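Local structure of putative polyphosphate kinase 2 (Pseudomonas aeruginosa PAO1, 3CZP) at residues A[158-163]-A[214-219]; A[211-214]-A[219-222]. The protein transfers phosphate from inorganic polyphosphate to AMP, giving ADP, with magnesium as cofactor, and acts less efficiently on GMP. All coordinates share one frame; numbering follows the deposited sequence.

How the contacts relate
Both contacts lie at the carboxyl end of edge strand 210-214 in the first PPK2 domain, with centres about 10 Å apart. Contact 2 is the more buried: Val-213 and the backbone of Glu-214 pack against the first turn of helix 218-238, largely by apolar and CH contacts, with a water as the polar link. Contact 1, nearer the surface, joins helix 158-163 to the strand end and the loop leading to helix 218-238 through one amide-carboxylate hydrogen bond. Glu-214 serves both, its carboxylate in contact 1 and mainly its main chain in contact 2, and Arg-221 NH1 bonds back to Gly-215 O, tying the helix to the loop.

Contact 1: residues A[158-163]-A[214-219]; sequences KKQLKE and EGADER
Gln-160 and Glu-214 meet through a single hydrogen bond, Gln-160 NE2 donating to Glu-214 OE2 at 2.7 Å. The bond is nearly straight, 170° at the hydrogen, and OE2 lies in the amide plane while the amide nitrogen approaches it almost along the C-O axis. The two side chains cross at about a right angle, and their flat ends are turned 47° against each other. Beside this bond, the methyl CB of Ala-216 packs 3.5 Å from Gln-160 NE2.

Both side chains are extended beyond CG. That of Glu-214 leaves the strand with CG anti to the backbone N (chi1 -171°), which carries its carboxylate toward helix 158-163. The amide of Gln-160 is held from its other end by Ser-157 N, which bonds to OE1 and helps fix which way the group is flipped. On the carboxylate, OE1 is taken by His-11 ND1 and Gly-10 N of the N-terminal segment. Asp-217 is the N-cap of helix 218-238, its OD2 accepting from Tyr-220 N.

The contact lies in the first PPK2 domain, which seems to be catalytically inactive, and joins helix 158-163 to the end of edge strand 210-214. With both oxygens of this buried carboxylate engaged by donors, its negative charge is probably well stabilised, and one side chain gathers the N-terminal segment, the helix after strand 148-155 and the edge strand.

Contact 2: residues A[211-214]-A[219-222]; sequences YVVE and RYRA. With ACT (acetate ion), chain E.
Tyr-220 and Arg-221 are the helix residues that meet the end of strand 210-214. The ring of Tyr-220 is directed at the strand with CG anti to the backbone N (chi1 171°), and it presents an edge to the main chain of Glu-214: Tyr-220 CD2 lies 3.4 Å from Glu-214 O, near the ring plane, and Glu-214 N is also at that edge. Methyl CG1 of Val-213 adds an apolar contact, 4.0 Å from Tyr-220 CE2. Beyond the ring, the hydroxyl is joined to the strand by a water, which lies 2.8 Å from Tyr-220 OH, accepts from Glu-214 N at the same distance, and reaches Val-212 O weakly. The ring also stacks with His-11.

Strand 210-214 is the last of a parallel five-stranded sheet of order 2-3-1-4-5, the P-loop kinase type of core seen in the PPK2 family, and from it the chain passes through the short loop 215-217 into helix 218-238. Backbone bonds from Tyr-211 and Val-213 to strand 148-155 hold it on its inner side. Near the strand's start, Tyr-211 OH donates to the O atom of an acetate, probably from the crystallisation liquor, at 3.0 Å.

Arg-221 comes next and touches with the root of its side chain and its backbone. Val-213 CG1 rests 3.8 Å from Arg-221 CA, and Arg-221 CB lies 3.6 Å from Glu-214 O. CG sits between the backbone N and the carbonyl carbon (chi1 79°), and the extended chain leads away to NH1, which bonds to Gly-215 O; along the way it packs on Glu-58 and Thr-59 of helix 56-66.

Contact 1: residues A[158-163]-A[214-219]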
loop_
_atom_site.group_PDB
_atom_site.type_symbol
_atom_site.label_atom_id
_atom_site.label_comp_id
_atom_site.label_asym_id
_atom_site.label_seq_id
_atom_site.Cartn_x
_atom_site.Cartn_y
_atom_site.Cartn_z
ATOM N N LYS A 158 -40.522 -3.868 12.291
ATOM C CA LYS A 158 -41.130 -4.490 11.133
ATOM C C LYS A 158 -42.175 -3.574 10.520
ATOM O O LYS A 158 -42.159 -3.356 9.315
ATOM C CB LYS A 158 -41.736 -5.817 11.539
ATOM C CG LYS A 158 -42.088 -6.717 10.385
ATOM C CD LYS A 158 -42.425 -8.058 10.922
ATOM C CE LYS A 158 -42.833 -9.062 9.823
ATOM N NZ LYS A 158 -41.688 -9.637 9.067
ATOM N N LYS A 159 -43.049 -3.040 11.383
ATOM C CA LYS A 159 -44.116 -2.082 11.042
ATOM C C LYS A 159 -43.573 -0.806 10.415
ATOM O O LYS A 159 -44.159 -0.271 9.478
ATOM C CB LYS A 159 -44.906 -1.692 12.303
ATOM C CG LYS A 159 -46.241 -2.365 12.441
ATOM C CD LYS A 159 -47.068 -1.796 13.618
ATOM C CE LYS A 159 -47.981 -2.877 14.250
ATOM N NZ LYS A 159 -48.422 -3.897 13.258
ATOM N N GLN A 160 -42.454 -0.321 10.954
ATOM C CA GLN A 160 -41.811 0.903 10.447
ATOM C C GLN A 160 -41.182 0.600 9.089
ATOM O O GLN A 160 -41.396 1.329 8.148
ATOM C CB GLN A 160 -40.754 1.424 11.430
ATOM C CG GLN A 160 -41.306 2.201 12.657
ATOM C CD GLN A 160 -40.256 2.416 13.752
ATOM O OE1 GLN A 160 -39.275 1.687 13.853
ATOM N NE2 GLN A 160 -40.468 3.426 14.565
ATOM N N LEU A 161 -40.424 -0.496 8.977
ATOM C CA LEU A 161 -39.941 -0.959 7.658
ATOM C C LEU A 161 -41.079 -1.074 6.636
ATOM O O LEU A 161 -40.978 -0.575 5.531
ATOM C CB LEU A 161 -39.217 -2.301 7.775
ATOM C CG LEU A 161 -38.702 -2.848 6.436
ATOM C CD1 LEU A 161 -37.517 -2.022 5.940
ATOM C CD2 LEU A 161 -38.338 -4.318 6.539
ATOM N N LYS A 162 -42.154 -1.739 7.023
ATOM C CA LYS A 162 -43.330 -1.905 6.171
ATOM C C LYS A 162 -43.787 -0.625 5.463
ATOM O O LYS A 162 -44.121 -0.643 4.274
ATOM C CB LYS A 162 -44.470 -2.474 7.022
ATOM C CG LYS A 162 -44.244 -3.958 7.505
ATOM C CD LYS A 162 -45.226 -4.958 6.837
ATOM C CE LYS A 162 -45.128 -6.368 7.437
ATOM N NZ LYS A 162 -44.039 -7.204 6.805
ATOM N N GLU A 163 -43.800 0.490 6.186
ATOM C CA GLU A 163 -44.227 1.782 5.611
ATOM C C GLU A 163 -43.153 2.365 4.661
ATOM O O GLU A 163 -43.483 2.923 3.613
ATOM C CB GLU A 163 -44.556 2.812 6.713
ATOM C CG GLU A 163 -45.438 2.330 7.890
ATOM C CD GLU A 163 -46.943 2.294 7.576
ATOM O OE1 GLU A 163 -47.486 3.273 6.997
ATOM O OE2 GLU A 163 -47.596 1.280 7.933
ATOM N N GLU A 214 -32.729 4.139 16.884
ATOM C CA GLU A 214 -33.966 4.109 16.116
ATOM C C GLU A 214 -33.911 5.085 14.924
ATOM O O GLU A 214 -33.634 6.281 15.077
ATOM C CB GLU A 214 -35.180 4.425 17.012
ATOM C CG GLU A 214 -36.490 4.190 16.262
ATOM C CD GLU A 214 -37.739 4.308 17.134
ATOM O OE1 GLU A 214 -37.595 4.488 18.372
ATOM O OE2 GLU A 214 -38.865 4.203 16.563
ATOM N N GLY A 215 -34.179 4.572 13.730
ATOM C CA GLY A 215 -33.945 5.337 12.519
ATOM C C GLY A 215 -35.154 5.975 11.863
ATOM O O GLY A 215 -35.054 6.520 10.752
ATOM N N ALA A 216 -36.294 5.934 12.534
ATOM C CA ALA A 216 -37.536 6.369 11.940
ATOM C C ALA A 216 -37.521 7.892 11.846
ATOM O O ALA A 216 -37.971 8.433 10.861
ATOM C CB ALA A 216 -38.730 5.848 12.741
ATOM N N ASP A 217 -36.939 8.558 12.844
ATOM C CA ASP A 217 -36.795 10.001 12.829
ATOM C C ASP A 217 -35.382 10.473 12.408
ATOM O O ASP A 217 -34.400 10.247 13.106
ATOM C CB ASP A 217 -37.241 10.610 14.168
ATOM C CG ASP A 217 -37.326 12.118 14.110
ATOM O OD1 ASP A 217 -38.156 12.656 13.349
ATOM O OD2 ASP A 217 -36.592 12.793 14.857
ATOM N N GLU A 218 -35.314 11.172 11.267
ATOM C CA GLU A 218 -34.055 11.667 10.701
ATOM C C GLU A 218 -33.309 12.532 11.725
ATOM O O GLU A 218 -32.101 12.378 11.948
ATOM C CB GLU A 218 -34.323 12.565 9.506
ATOM C CG GLU A 218 -34.652 11.944 8.200
ATOM C CD GLU A 218 -34.857 13.052 7.123
ATOM O OE1 GLU A 218 -35.551 14.072 7.385
ATOM O OE2 GLU A 218 -34.273 12.932 6.028
ATOM N N ARG A 219 -34.041 13.459 12.340
ATOM C CA ARG A 219 -33.463 14.348 13.355
ATOM C C ARG A 219 -32.930 13.603 14.568
ATOM O O ARG A 219 -31.795 13.773 14.967
ATOM C CB ARG A 219 -34.488 15.388 13.798
ATOM C CG ARG A 219 -34.816 16.336 12.693
ATOM C CD ARG A 219 -35.682 17.410 13.104
ATOM N NE ARG A 219 -36.164 18.031 11.889
ATOM C CZ ARG A 219 -37.383 17.880 11.366
ATOM N NH1 ARG A 219 -37.668 18.522 10.234
ATOM N NH2 ARG A 219 -38.314 17.133 11.955
#

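Contact 2: residues A[211-214]-A[219-222]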
loop_
_atom_site.group_PDB
_atom_site.type_symbol
_atom_site.label_atom_id
_atom_site.label_comp_id
_atom_site.label_asym_id
_atom_site.label_seq_id
_atom_site.Cartn_x
_atom_site.Cartn_y
_atom_site.Cartn_z
ATOM N N TYR A 211 -24.349 0.496 19.572
ATOM C CA TYR A 211 -25.359 1.527 19.861
ATOM C C TYR A 211 -26.512 1.294 18.884
ATOM O O TYR A 211 -26.329 1.406 17.689
ATOM C CB TYR A 211 -24.741 2.908 19.690
ATOM C CG TYR A 211 -23.577 3.217 20.630
ATOM C CD1 TYR A 211 -23.808 3.580 21.919
ATOM C CD2 TYR A 211 -22.263 3.122 20.203
ATOM C CE1 TYR A 211 -22.772 3.861 22.790
ATOM C CE2 TYR A 211 -21.218 3.414 21.042
ATOM C CZ TYR A 211 -21.497 3.774 22.352
ATOM O OH TYR A 211 -20.467 4.095 23.245
ATOM N N VAL A 212 -27.683 0.940 19.419
ATOM C CA VAL A 212 -28.882 0.714 18.627
ATOM C C VAL A 212 -29.652 2.035 18.555
ATOM O O VAL A 212 -30.094 2.584 19.569
ATOM C CB VAL A 212 -29.766 -0.415 19.191
ATOM C CG1 VAL A 212 -31.030 -0.587 18.315
ATOM C CG2 VAL A 212 -28.959 -1.734 19.313
ATOM N N VAL A 213 -29.730 2.591 17.364
ATOM C CA VAL A 213 -30.332 3.917 17.184
ATOM C C VAL A 213 -31.571 3.768 16.340
ATOM O O VAL A 213 -31.473 3.300 15.197
ATOM C CB VAL A 213 -29.349 4.867 16.456
ATOM C CG1 VAL A 213 -29.967 6.316 16.330
ATOM C CG2 VAL A 213 -27.983 4.897 17.200
ATOM N N GLU A 214 -32.729 4.139 16.884
ATOM C CA GLU A 214 -33.966 4.109 16.116
ATOM C C GLU A 214 -33.911 5.085 14.924
ATOM O O GLU A 214 -33.634 6.281 15.077
ATOM C CB GLU A 214 -35.180 4.425 17.012
ATOM C CG GLU A 214 -36.490 4.190 16.262
ATOM C CD GLU A 214 -37.739 4.308 17.134
ATOM O OE1 GLU A 214 -37.595 4.488 18.372
ATOM O OE2 GLU A 214 -38.865 4.203 16.563
ATOM N N ARG A 219 -34.041 13.459 12.340
ATOM C CA ARG A 219 -33.463 14.348 13.355
ATOM C C ARG A 219 -32.930 13.603 14.568
ATOM O O ARG A 219 -31.795 13.773 14.967
ATOM C CB ARG A 219 -34.488 15.388 13.798
ATOM C CG ARG A 219 -34.816 16.336 12.693
ATOM C CD ARG A 219 -35.682 17.410 13.104
ATOM N NE ARG A 219 -36.164 18.031 11.889
ATOM C CZ ARG A 219 -37.383 17.880 11.366
ATOM N NH1 ARG A 219 -37.668 18.522 10.234
ATOM N NH2 ARG A 219 -38.314 17.133 11.955
ATOM N N TYR A 220 -33.740 12.753 15.162
ATOM C CA TYR A 220 -33.263 11.958 16.287
ATOM C C TYR A 220 -32.036 11.064 15.948
ATOM O O TYR A 220 -31.116 10.959 16.744
ATOM C CB TYR A 220 -34.372 11.050 16.780
ATOM C CG TYR A 220 -33.911 10.047 17.790
ATOM C CD1 TYR A 220 -33.776 10.394 19.123
ATOM C CD2 TYR A 220 -33.584 8.764 17.409
ATOM C CE1 TYR A 220 -33.340 9.492 20.049
ATOM C CE2 TYR A 220 -33.131 7.845 18.334
ATOM C CZ TYR A 220 -33.056 8.205 19.672
ATOM O OH TYR A 220 -32.581 7.289 20.586
ATOM N N ARG A 221 -32.086 10.380 14.815
ATOM C CA ARG A 221 -31.056 9.417 14.476
ATOM C C ARG A 221 -29.695 10.090 14.239
ATOM O O ARG A 221 -28.672 9.604 14.730
ATOM C CB ARG A 221 -31.492 8.532 13.286
ATOM C CG ARG A 221 -31.352 9.169 11.914
ATOM C CD ARG A 221 -32.001 8.287 10.844
ATOM N NE ARG A 221 -31.965 8.919 9.541
ATOM C CZ ARG A 221 -32.778 8.643 8.515
ATOM N NH1 ARG A 221 -33.736 7.736 8.614
ATOM N NH2 ARG A 221 -32.599 9.264 7.346
ATOM N N ALA A 222 -29.677 11.223 13.516
ATOM C CA ALA A 222 -28.421 11.916 13.234
ATOM C C ALA A 222 -27.826 12.552 14.444
ATOM O O ALA A 222 -26.633 12.436 14.668
ATOM C CB ALA A 222 -28.581 12.980 12.161
HETATM C C ACT E . -16.594 3.761 22.859
HETATM O O ACT E . -17.529 4.591 22.794
HETATM O OXT ACT E . -16.414 3.121 21.804
HETATM C CH3 ACT E . -15.774 3.528 24.109
HETATM O O HOH W 1 -32.789 4.655 19.666
#